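Local coordinates for protein phenol hydroxylase component phN (Pseudomonas stutzeri, PDB 3U52) that probably hydroxylates phenol with molecular oxygen, as the large diiron-bearing subunit of a multicomponent bacterial monooxygenase, at residues Glu67-Lys70 with Lys71-Ala74; Arg92-Asn95 with Ala96-Phe100; Ala148-His151 with Tyr152-Phe156. All coordinates share one frame; numbering follows the deposited sequence.

Contact 1 (Glu67-Lys70 with Lys71-Ala74); sequences EKEK and KLYA
Glu69 and Tyr73 sit one turn apart on helix 58-81, an i to i+4 pair on the side that faces helix 125-155. Their side chains run alongside each other, and Glu69 OE2 comes within 3.3 Å of Tyr73 CE2, with the carboxylate and ring planes 77° apart. A water joins the two ends, giving a hydrogen to Glu69 OE2 at 2.8 Å and hydrogen-bonding Tyr73 OH at 2.9 Å. With its CG beside the backbone N (chi1 -78°), the tyrosine lays a ring edge against the carbonyl of the preceding turn, CD2 lying 3.1 Å from Glu69 O. That same oxygen also accepts the backbone bond from Tyr73 N. Glu69 OE1 is spoken for by a salt bridge to Arg140, and Tyr73 OH by His147, so both residues can be buried with their polar ends satisfied. Leu72, apolar, packs against Thr144 of helix 125-155 and Thr224 of helix 220-250, its CD2 3.8 Å from Glu69 OE1.

Further round the helix, Glu67 and Lys71 make a second i to i+4 pair, next to the second subunit. Glu67 sends CG anti to its own N (chi1 180°) and bends at chi2, which brings OE2 into a long salt bridge with Lys71, while OE1 pairs with Lys70 of the second subunit. Were Lys71 cut back to an alanine, Glu67 OE2 would probably lose its distant charged mate and the Glu67 carbonyl the methylenes that now cover it. That chain crosses the glutamate obliquely: Lys71 CG rests 3.3 Å from Glu67 O, and NZ stops 3.8 Å from Glu67 OE2.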
ATOM      1  N   GLU A  67      -9.025   0.105  -5.832  1.00 22.44           N
ATOM      2  CA  GLU A  67      -8.681   0.361  -4.415  1.00 23.75           C
ATOM      3  C   GLU A  67      -7.886  -0.794  -3.781  1.00 23.37           C
ATOM      4  O   GLU A  67      -6.832  -0.542  -3.152  1.00 20.77           O
ATOM      5  CB  GLU A  67      -9.917   0.737  -3.584  1.00 24.48           C
ATOM      6  CG  GLU A  67      -9.634   1.011  -2.086  1.00 33.29           C
ATOM      7  CD  GLU A  67      -8.853   2.342  -1.806  1.00 43.09           C
ATOM      8  OE1 GLU A  67      -8.714   3.193  -2.739  1.00 45.80           O
ATOM      9  OE2 GLU A  67      -8.387   2.543  -0.639  1.00 47.14           O
ATOM     10  N   LYS A  68      -8.350  -2.033  -3.995  1.00 21.84           N
ATOM     11  CA  LYS A  68      -7.659  -3.229  -3.533  1.00 22.62           C
ATOM     12  C   LYS A  68      -6.279  -3.356  -4.185  1.00 23.12           C
ATOM     13  O   LYS A  68      -5.285  -3.652  -3.490  1.00 22.20           O
ATOM     14  CB  LYS A  68      -8.481  -4.482  -3.862  1.00 22.70           C
ATOM     15  CG  LYS A  68      -9.914  -4.435  -3.236  1.00 28.32           C
ATOM     16  CD  LYS A  68     -10.927  -5.418  -3.963  1.00 33.89           C
ATOM     17  CE  LYS A  68     -10.419  -6.843  -4.021  1.00 31.53           C
ATOM     18  NZ  LYS A  68     -10.360  -7.271  -2.609  1.00 34.83           N
ATOM     19  N   GLU A  69      -6.217  -3.162  -5.515  1.00 23.04           N
ATOM     20  CA  GLU A  69      -4.942  -3.217  -6.270  1.00 24.23           C
ATOM     21  C   GLU A  69      -3.868  -2.208  -5.847  1.00 23.86           C
ATOM     22  O   GLU A  69      -2.681  -2.552  -5.759  1.00 24.58           O
ATOM     23  CB  GLU A  69      -5.171  -3.081  -7.780  1.00 24.36           C
ATOM     24  CG  GLU A  69      -5.917  -4.255  -8.422  1.00 29.45           C
ATOM     25  CD  GLU A  69      -5.029  -5.467  -8.655  1.00 36.87           C
ATOM     26  OE1 GLU A  69      -5.139  -6.474  -7.901  1.00 37.11           O
ATOM     27  OE2 GLU A  69      -4.210  -5.412  -9.605  1.00 43.72           O
ATOM     28  N   LYS A  70      -4.263  -0.960  -5.669  1.00 22.47           N
ATOM     29  CA  LYS A  70      -3.337   0.062  -5.238  1.00 22.98           C
ATOM     30  C   LYS A  70      -2.723  -0.314  -3.871  1.00 21.66           C
ATOM     31  O   LYS A  70      -1.536  -0.168  -3.680  1.00 20.95           O
ATOM     32  CB  LYS A  70      -3.996   1.433  -5.266  1.00 23.54           C
ATOM     33  CG  LYS A  70      -2.984   2.604  -4.994  1.00 30.05           C
ATOM     34  CD  LYS A  70      -3.133   3.840  -5.978  1.00 40.04           C
ATOM     35  CE  LYS A  70      -4.438   4.674  -5.719  1.00 44.71           C
ATOM     36  NZ  LYS A  70      -4.320   6.174  -6.023  1.00 48.95           N
ATOM     37  N   LYS A  71      -3.541  -0.880  -2.977  1.00 21.58           N
ATOM     38  CA  LYS A  71      -3.075  -1.356  -1.665  1.00 22.23           C
ATOM     39  C   LYS A  71      -2.157  -2.582  -1.741  1.00 21.71           C
ATOM     40  O   LYS A  71      -1.122  -2.600  -1.071  1.00 20.16           O
ATOM     41  CB  LYS A  71      -4.229  -1.553  -0.678  1.00 21.55           C
ATOM     42  CG  LYS A  71      -4.977  -0.225  -0.396  1.00 26.59           C
ATOM     43  CD  LYS A  71      -5.888  -0.275   0.837  1.00 33.18           C
ATOM     44  CE  LYS A  71      -7.030  -1.272   0.676  1.00 38.86           C
ATOM     45  NZ  LYS A  71      -8.310  -0.749   1.313  1.00 45.95           N
ATOM     46  N   LEU A  72      -2.532  -3.550  -2.592  1.00 21.03           N
ATOM     47  CA  LEU A  72      -1.789  -4.779  -2.837  1.00 21.50           C
ATOM     48  C   LEU A  72      -0.401  -4.498  -3.385  1.00 20.43           C
ATOM     49  O   LEU A  72       0.565  -5.040  -2.866  1.00 19.20           O
ATOM     50  CB  LEU A  72      -2.565  -5.670  -3.837  1.00 22.10           C
ATOM     51  CG  LEU A  72      -1.921  -7.033  -4.195  1.00 27.38           C
ATOM     52  CD1 LEU A  72      -2.297  -8.054  -3.159  1.00 29.58           C
ATOM     53  CD2 LEU A  72      -2.314  -7.548  -5.564  1.00 28.49           C
ATOM     54  N   TYR A  73      -0.294  -3.672  -4.424  1.00 18.98           N
ATOM     55  CA  TYR A  73       0.981  -3.321  -5.021  1.00 20.13           C
ATOM     56  C   TYR A  73       1.921  -2.482  -4.141  1.00 20.25           C
ATOM     57  O   TYR A  73       3.132  -2.659  -4.186  1.00 20.54           O
ATOM     58  CB  TYR A  73       0.798  -2.675  -6.405  1.00 20.75           C
ATOM     59  CG  TYR A  73       0.511  -3.776  -7.406  1.00 22.69           C
ATOM     60  CD1 TYR A  73       1.558  -4.520  -7.978  1.00 24.71           C
ATOM     61  CD2 TYR A  73      -0.801  -4.159  -7.675  1.00 22.23           C
ATOM     62  CE1 TYR A  73       1.271  -5.576  -8.877  1.00 26.87           C
ATOM     63  CE2 TYR A  73      -1.091  -5.207  -8.564  1.00 26.24           C
ATOM     64  CZ  TYR A  73      -0.056  -5.908  -9.155  1.00 25.17           C
ATOM     65  OH  TYR A  73      -0.325  -6.953 -10.034  1.00 25.55           O
ATOM     66  N   ALA A  74       1.341  -1.628  -3.315  1.00 20.06           N
ATOM     67  CA  ALA A  74       2.118  -0.856  -2.304  1.00 20.26           C
ATOM     68  C   ALA A  74       2.799  -1.825  -1.349  1.00 20.92           C
ATOM     69  O   ALA A  74       3.954  -1.630  -0.988  1.00 20.47           O
ATOM     70  CB  ALA A  74       1.203   0.045  -1.517  1.00 19.64           C
TER
HETATM   71  O   HOH W   1      -2.785  -6.871 -11.530  1.00 26.37           O

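Contact 2 (Arg92-Asn95 with Ala96-Phe100); sequences RYVN and ALKLF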
ATOM      1  N   ARG A  92      12.751 -23.975   3.528  1.00 20.97           N
ATOM      2  CA  ARG A  92      11.954 -25.154   3.131  1.00 21.43           C
ATOM      3  C   ARG A  92      10.583 -24.683   2.657  1.00 19.84           C
ATOM      4  O   ARG A  92       9.973 -25.289   1.769  1.00 21.21           O
ATOM      5  CB  ARG A  92      11.751 -26.180   4.269  1.00 20.64           C
ATOM      6  CG  ARG A  92      13.028 -26.974   4.636  1.00 25.94           C
ATOM      7  CD  ARG A  92      12.783 -27.992   5.790  1.00 28.09           C
ATOM      8  NE  ARG A  92      12.182 -27.333   6.958  1.00 36.05           N
ATOM      9  CZ  ARG A  92      11.631 -27.943   8.020  1.00 41.55           C
ATOM     10  NH1 ARG A  92      11.565 -29.279   8.084  1.00 44.46           N
ATOM     11  NH2 ARG A  92      11.116 -27.214   9.028  1.00 40.39           N
ATOM     12  N   TYR A  93      10.083 -23.609   3.278  1.00 20.60           N
ATOM     13  CA  TYR A  93       8.736 -23.085   2.985  1.00 19.55           C
ATOM     14  C   TYR A  93       8.604 -22.705   1.521  1.00 19.43           C
ATOM     15  O   TYR A  93       7.514 -22.815   0.961  1.00 20.32           O
ATOM     16  CB  TYR A  93       8.417 -21.849   3.878  1.00 19.55           C
ATOM     17  CG  TYR A  93       7.193 -21.058   3.396  1.00 20.31           C
ATOM     18  CD1 TYR A  93       5.876 -21.450   3.749  1.00 21.21           C
ATOM     19  CD2 TYR A  93       7.335 -19.961   2.552  1.00 22.94           C
ATOM     20  CE1 TYR A  93       4.768 -20.728   3.299  1.00 19.74           C
ATOM     21  CE2 TYR A  93       6.244 -19.244   2.095  1.00 19.59           C
ATOM     22  CZ  TYR A  93       4.980 -19.607   2.471  1.00 23.66           C
ATOM     23  OH  TYR A  93       3.937 -18.860   1.951  1.00 23.85           O
ATOM     24  N   VAL A  94       9.683 -22.237   0.886  1.00 19.12           N
ATOM     25  CA  VAL A  94       9.581 -21.727  -0.478  1.00 19.13           C
ATOM     26  C   VAL A  94       9.170 -22.872  -1.468  1.00 20.06           C
ATOM     27  O   VAL A  94       8.577 -22.602  -2.519  1.00 17.89           O
ATOM     28  CB  VAL A  94      10.843 -21.013  -0.905  1.00 20.53           C
ATOM     29  CG1 VAL A  94      10.737 -20.430  -2.343  1.00 22.01           C
ATOM     30  CG2 VAL A  94      11.174 -19.908   0.122  1.00 21.25           C
ATOM     31  N   ASN A  95       9.419 -24.118  -1.084  1.00 19.03           N
ATOM     32  CA  ASN A  95       8.948 -25.256  -1.874  1.00 20.14           C
ATOM     33  C   ASN A  95       7.440 -25.328  -2.104  1.00 19.75           C
ATOM     34  O   ASN A  95       7.018 -25.797  -3.152  1.00 20.56           O
ATOM     35  CB  ASN A  95       9.543 -26.538  -1.321  1.00 20.57           C
ATOM     36  CG  ASN A  95      11.076 -26.520  -1.448  1.00 20.61           C
ATOM     37  OD1 ASN A  95      11.606 -26.654  -2.537  1.00 19.91           O
ATOM     38  ND2 ASN A  95      11.767 -26.269  -0.350  1.00 22.29           N
ATOM     39  N   ALA A  96       6.664 -24.800  -1.168  1.00 19.62           N
ATOM     40  CA  ALA A  96       5.239 -24.674  -1.327  1.00 20.83           C
ATOM     41  C   ALA A  96       4.969 -23.690  -2.447  1.00 21.42           C
ATOM     42  O   ALA A  96       4.047 -23.895  -3.219  1.00 21.93           O
ATOM     43  CB  ALA A  96       4.630 -24.205  -0.087  1.00 21.34           C
ATOM     44  N   LEU A  97       5.798 -22.658  -2.588  1.00 22.28           N
ATOM     45  CA  LEU A  97       5.580 -21.643  -3.651  1.00 22.56           C
ATOM     46  C   LEU A  97       6.009 -22.100  -5.054  1.00 22.81           C
ATOM     47  O   LEU A  97       5.449 -21.640  -6.079  1.00 22.35           O
ATOM     48  CB  LEU A  97       6.221 -20.291  -3.265  1.00 23.25           C
ATOM     49  CG  LEU A  97       5.838 -19.687  -1.885  1.00 25.17           C
ATOM     50  CD1 LEU A  97       6.625 -18.387  -1.609  1.00 24.42           C
ATOM     51  CD2 LEU A  97       4.319 -19.451  -1.705  1.00 27.61           C
ATOM     52  N   LYS A  98       7.026 -22.978  -5.113  1.00 21.56           N
ATOM     53  CA  LYS A  98       7.459 -23.602  -6.412  1.00 21.49           C
ATOM     54  C   LYS A  98       6.327 -24.452  -6.967  1.00 22.64           C
ATOM     55  O   LYS A  98       5.996 -24.360  -8.141  1.00 21.78           O
ATOM     56  CB  LYS A  98       8.694 -24.464  -6.199  1.00 20.45           C
ATOM     57  CG  LYS A  98       9.846 -23.678  -5.569  1.00 19.02           C
ATOM     58  CD  LYS A  98      10.996 -24.560  -5.135  1.00 19.90           C
ATOM     59  CE  LYS A  98      11.950 -23.789  -4.179  1.00 20.23           C
ATOM     60  NZ  LYS A  98      13.222 -24.550  -3.992  1.00 25.49           N
ATOM     61  N   LEU A  99       5.704 -25.226  -6.086  1.00 22.93           N
ATOM     62  CA  LEU A  99       4.494 -25.984  -6.387  1.00 25.65           C
ATOM     63  C   LEU A  99       3.322 -25.078  -6.812  1.00 25.32           C
ATOM     64  O   LEU A  99       2.625 -25.348  -7.791  1.00 25.69           O
ATOM     65  CB  LEU A  99       4.128 -26.819  -5.154  1.00 25.77           C
ATOM     66  CG  LEU A  99       3.104 -27.952  -5.071  1.00 31.82           C
ATOM     67  CD1 LEU A  99       3.148 -28.954  -6.264  1.00 32.64           C
ATOM     68  CD2 LEU A  99       3.362 -28.722  -3.752  1.00 35.45           C
ATOM     69  N   PHE A 100       3.105 -24.011  -6.084  1.00 25.20           N
ATOM     70  CA  PHE A 100       2.059 -23.068  -6.435  1.00 26.26           C
ATOM     71  C   PHE A 100       2.229 -22.405  -7.803  1.00 26.22           C
ATOM     72  O   PHE A 100       1.291 -22.428  -8.596  1.00 26.54           O
ATOM     73  CB  PHE A 100       1.927 -21.991  -5.372  1.00 27.83           C
ATOM     74  CG  PHE A 100       0.688 -21.124  -5.539  1.00 32.41           C
ATOM     75  CD1 PHE A 100       0.757 -19.917  -6.236  1.00 33.54           C
ATOM     76  CD2 PHE A 100      -0.540 -21.518  -5.001  1.00 36.60           C
ATOM     77  CE1 PHE A 100      -0.372 -19.139  -6.400  1.00 33.46           C
ATOM     78  CE2 PHE A 100      -1.695 -20.715  -5.165  1.00 36.81           C
ATOM     79  CZ  PHE A 100      -1.610 -19.541  -5.867  1.00 32.95           C
TER
HETATM   80  O   HOH W   2      14.005 -24.260  -0.612  1.00 22.75           O
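Asn95 and Lys98, three residues apart near the start of helix 94-103, are joined by a side-chain hydrogen bond, while Tyr93 and Leu97 form the apolar counterpart. The apolar part is tightly packed: Leu97 CD1 meets Tyr93 CE2 at 3.8 Å, and CD2 lies 3.7 Å from Tyr93 OH. Leucine suits the place because its side chain also packs on Met149 and, through CD1, on Tyr152 of helix 125-155, whereas the tyrosine adds a hydroxyl that hydrogen-bonds Asp219.

The polar part is looser and holds a water. Extended beyond CG, the Lys98 chain runs beside Asn95 and delivers NZ to OD1 at 3.0 Å, from above the amide carbonyl plane rather than within it. The water bonds only weakly to Asn95 ND2 and to Lys98 NZ. Firmer is the bond from ND2 to Arg92 O at 2.9 Å, nearly in the amide plane; with CG beside the backbone N (chi1 -63°), the amide folds back to that oxygen, which Asn95 N also approaches from the same face.

Asparagine fits because it both donates and accepts, its OD1 taking a further bond from His349 N. Since Lys98 NZ also pairs with Asp491, the buried ammonium is likely to keep its charge.

Contact 3 (Ala148-His151 with Tyr152-Phe156); sequences AMSH and YNKHF. With CU (copper (II) ion), chain J.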
ATOM      1  N   ALA A 148       3.471 -11.418  -7.223  1.00 18.36           N
ATOM      2  CA  ALA A 148       3.709 -11.824  -5.823  1.00 20.48           C
ATOM      3  C   ALA A 148       4.972 -12.660  -5.673  1.00 22.05           C
ATOM      4  O   ALA A 148       5.740 -12.460  -4.739  1.00 23.98           O
ATOM      5  CB  ALA A 148       2.508 -12.601  -5.224  1.00 18.98           C
ATOM      6  N   MET A 149       5.134 -13.621  -6.582  1.00 22.73           N
ATOM      7  CA  MET A 149       6.224 -14.593  -6.577  1.00 23.31           C
ATOM      8  C   MET A 149       7.524 -14.024  -7.152  1.00 22.93           C
ATOM      9  O   MET A 149       8.590 -14.624  -7.009  1.00 22.79           O
ATOM     10  CB  MET A 149       5.836 -15.823  -7.388  1.00 22.51           C
ATOM     11  CG  MET A 149       4.737 -16.719  -6.756  1.00 28.79           C
ATOM     12  SD  MET A 149       5.261 -17.140  -5.076  1.00 37.81           S
ATOM     13  CE  MET A 149       4.375 -16.030  -3.984  1.00 34.86           C
ATOM     14  N   SER A 150       7.435 -12.852  -7.764  1.00 22.73           N
ATOM     15  CA  SER A 150       8.534 -12.294  -8.505  1.00 23.24           C
ATOM     16  C   SER A 150       9.792 -12.184  -7.662  1.00 22.88           C
ATOM     17  O   SER A 150      10.875 -12.551  -8.097  1.00 22.42           O
ATOM     18  CB  SER A 150       8.155 -10.915  -9.004  1.00 24.28           C
ATOM     19  OG  SER A 150       9.089 -10.534  -9.988  1.00 27.26           O
ATOM     20  N   HIS A 151       9.625 -11.717  -6.436  1.00 21.47           N
ATOM     21  CA  HIS A 151      10.753 -11.423  -5.576  1.00 21.56           C
ATOM     22  C   HIS A 151      11.300 -12.755  -5.042  1.00 20.23           C
ATOM     23  O   HIS A 151      12.510 -12.876  -4.837  1.00 20.48           O
ATOM     24  CB  HIS A 151      10.310 -10.499  -4.425  1.00 21.37           C
ATOM     25  CG  HIS A 151      11.442 -10.061  -3.534  1.00 24.32           C
ATOM     26  ND1 HIS A 151      12.386  -9.137  -3.932  1.00 26.07           N
ATOM     27  CD2 HIS A 151      11.800 -10.456  -2.288  1.00 25.15           C
ATOM     28  CE1 HIS A 151      13.239  -8.931  -2.944  1.00 27.92           C
ATOM     29  NE2 HIS A 151      12.899  -9.718  -1.934  1.00 27.37           N
ATOM     30  N   TYR A 152      10.437 -13.756  -4.886  1.00 19.54           N
ATOM     31  CA  TYR A 152      10.913 -15.097  -4.444  1.00 19.55           C
ATOM     32  C   TYR A 152      11.783 -15.739  -5.519  1.00 19.58           C
ATOM     33  O   TYR A 152      12.813 -16.351  -5.213  1.00 18.57           O
ATOM     34  CB  TYR A 152       9.775 -16.018  -4.013  1.00 19.64           C
ATOM     35  CG  TYR A 152       9.164 -15.659  -2.666  1.00 22.36           C
ATOM     36  CD1 TYR A 152       7.947 -15.000  -2.579  1.00 25.30           C
ATOM     37  CD2 TYR A 152       9.814 -16.024  -1.470  1.00 22.21           C
ATOM     38  CE1 TYR A 152       7.382 -14.690  -1.316  1.00 26.13           C
ATOM     39  CE2 TYR A 152       9.302 -15.694  -0.236  1.00 24.88           C
ATOM     40  CZ  TYR A 152       8.076 -15.043  -0.154  1.00 24.20           C
ATOM     41  OH  TYR A 152       7.581 -14.735   1.099  1.00 21.53           O
ATOM     42  N   ASN A 153      11.368 -15.565  -6.778  1.00 20.56           N
ATOM     43  CA  ASN A 153      12.105 -16.023  -7.956  1.00 20.83           C
ATOM     44  C   ASN A 153      13.513 -15.426  -8.061  1.00 21.46           C
ATOM     45  O   ASN A 153      14.441 -16.078  -8.567  1.00 21.54           O
ATOM     46  CB  ASN A 153      11.320 -15.722  -9.248  1.00 19.73           C
ATOM     47  CG  ASN A 153      12.109 -16.102 -10.503  1.00 20.86           C
ATOM     48  OD1 ASN A 153      12.443 -15.236 -11.357  1.00 22.56           O
ATOM     49  ND2 ASN A 153      12.450 -17.372 -10.612  1.00 14.79           N
ATOM     50  N   LYS A 154      13.696 -14.196  -7.589  1.00 21.76           N
ATOM     51  CA  LYS A 154      15.058 -13.630  -7.558  1.00 22.18           C
ATOM     52  C   LYS A 154      16.011 -14.262  -6.548  1.00 22.57           C
ATOM     53  O   LYS A 154      17.252 -14.116  -6.699  1.00 22.56           O
ATOM     54  CB  LYS A 154      15.000 -12.130  -7.306  1.00 23.43           C
ATOM     55  CG  LYS A 154      14.126 -11.435  -8.357  1.00 24.89           C
ATOM     56  CD  LYS A 154      14.134  -9.934  -8.199  1.00 26.80           C
ATOM     57  CE  LYS A 154      13.088  -9.335  -9.102  1.00 30.20           C
ATOM     58  NZ  LYS A 154      13.227  -7.838  -9.135  1.00 33.58           N
ATOM     59  N   HIS A 155      15.479 -14.929  -5.529  1.00 21.03           N
ATOM     60  CA  HIS A 155      16.320 -15.367  -4.405  1.00 21.39           C
ATOM     61  C   HIS A 155      16.332 -16.874  -4.155  1.00 21.00           C
ATOM     62  O   HIS A 155      17.126 -17.349  -3.318  1.00 21.06           O
ATOM     63  CB  HIS A 155      15.916 -14.650  -3.110  1.00 21.01           C
ATOM     64  CG  HIS A 155      16.253 -13.190  -3.127  1.00 22.39           C
ATOM     65  ND1 HIS A 155      17.533 -12.729  -2.885  1.00 20.45           N
ATOM     66  CD2 HIS A 155      15.505 -12.098  -3.424  1.00 22.99           C
ATOM     67  CE1 HIS A 155      17.568 -11.414  -3.038  1.00 23.66           C
ATOM     68  NE2 HIS A 155      16.344 -11.001  -3.343  1.00 23.86           N
ATOM     69  N   PHE A 156      15.413 -17.585  -4.813  1.00 19.93           N
ATOM     70  CA  PHE A 156      15.235 -19.036  -4.612  1.00 20.72           C
ATOM     71  C   PHE A 156      15.112 -19.778  -5.962  1.00 21.15           C
ATOM     72  O   PHE A 156      14.785 -19.165  -6.967  1.00 21.71           O
ATOM     73  CB  PHE A 156      14.006 -19.336  -3.713  1.00 20.65           C
ATOM     74  CG  PHE A 156      14.128 -18.768  -2.301  1.00 22.36           C
ATOM     75  CD1 PHE A 156      14.825 -19.453  -1.307  1.00 23.41           C
ATOM     76  CD2 PHE A 156      13.591 -17.516  -2.004  1.00 24.08           C
ATOM     77  CE1 PHE A 156      14.970 -18.916  -0.015  1.00 25.51           C
ATOM     78  CE2 PHE A 156      13.690 -16.958  -0.716  1.00 21.97           C
ATOM     79  CZ  PHE A 156      14.378 -17.665   0.294  1.00 23.54           C
TER
HETATM   80 CU    CU J 515      18.874 -14.193  -2.239  1.00 32.70          CU
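The C-terminal part of helix 125-155 carries His155, which binds copper together with His494. His155 ND1 holds the metal at 2.1 Å, and its far side, CD2 and NE2, turns to His151 one turn earlier. CD2 lies over one face of the His151 ring, 3.8 Å above its plane and offset toward the rim. The two planes meet obliquely, at 56°; His85 stacks on His155 and hydrogen-bonds His151 NE2. At its edge, His155 CD2 comes 3.4 Å from His151 O.

On another side of the helix, Met149 meets Tyr152 in a Met-aromatic contact, SD 5.3 Å from the ring centroid. Bends at chi2 (-53°) and chi3 (100°) fold the methionine CE to within 4.0 Å of Tyr152 CD1; so flexible a side chain suits the xenon pocket that Met149 helps line. Tyr152 OH hydrogen-bonds Asp219, and the backbone bond from Asn153 N to Met149 O, 2.9 Å long, holds the turn.

A copper cation on ND1 would be expected to polarise the His155 imidazole, making its CD2 hydrogen a somewhat better partner for the carbonyl of His151.

All three contacts belong to the hydroxylase part of the chain and follow one another in series. Contacts 2 and 3, their centres 11 Å apart, touch directly: Leu97 CB packs on Met149 SD at 3.8 Å, and Val94 CG1 on Phe156 CB at 3.7 Å. Phe100 of contact 2 joins Ala148 and Met149 of contact 3, with Thr222, around one xenon atom. Contact 1 stands apart, about 6 Å from contact 3 and about 12 Å from contact 2 between nearest atoms, though its helix packs on helix 125-155, which holds contact 3. The side chains of Glu69 in contact 1 and Ala148 in contact 3 lie about 12 and 13 Å from bound iron.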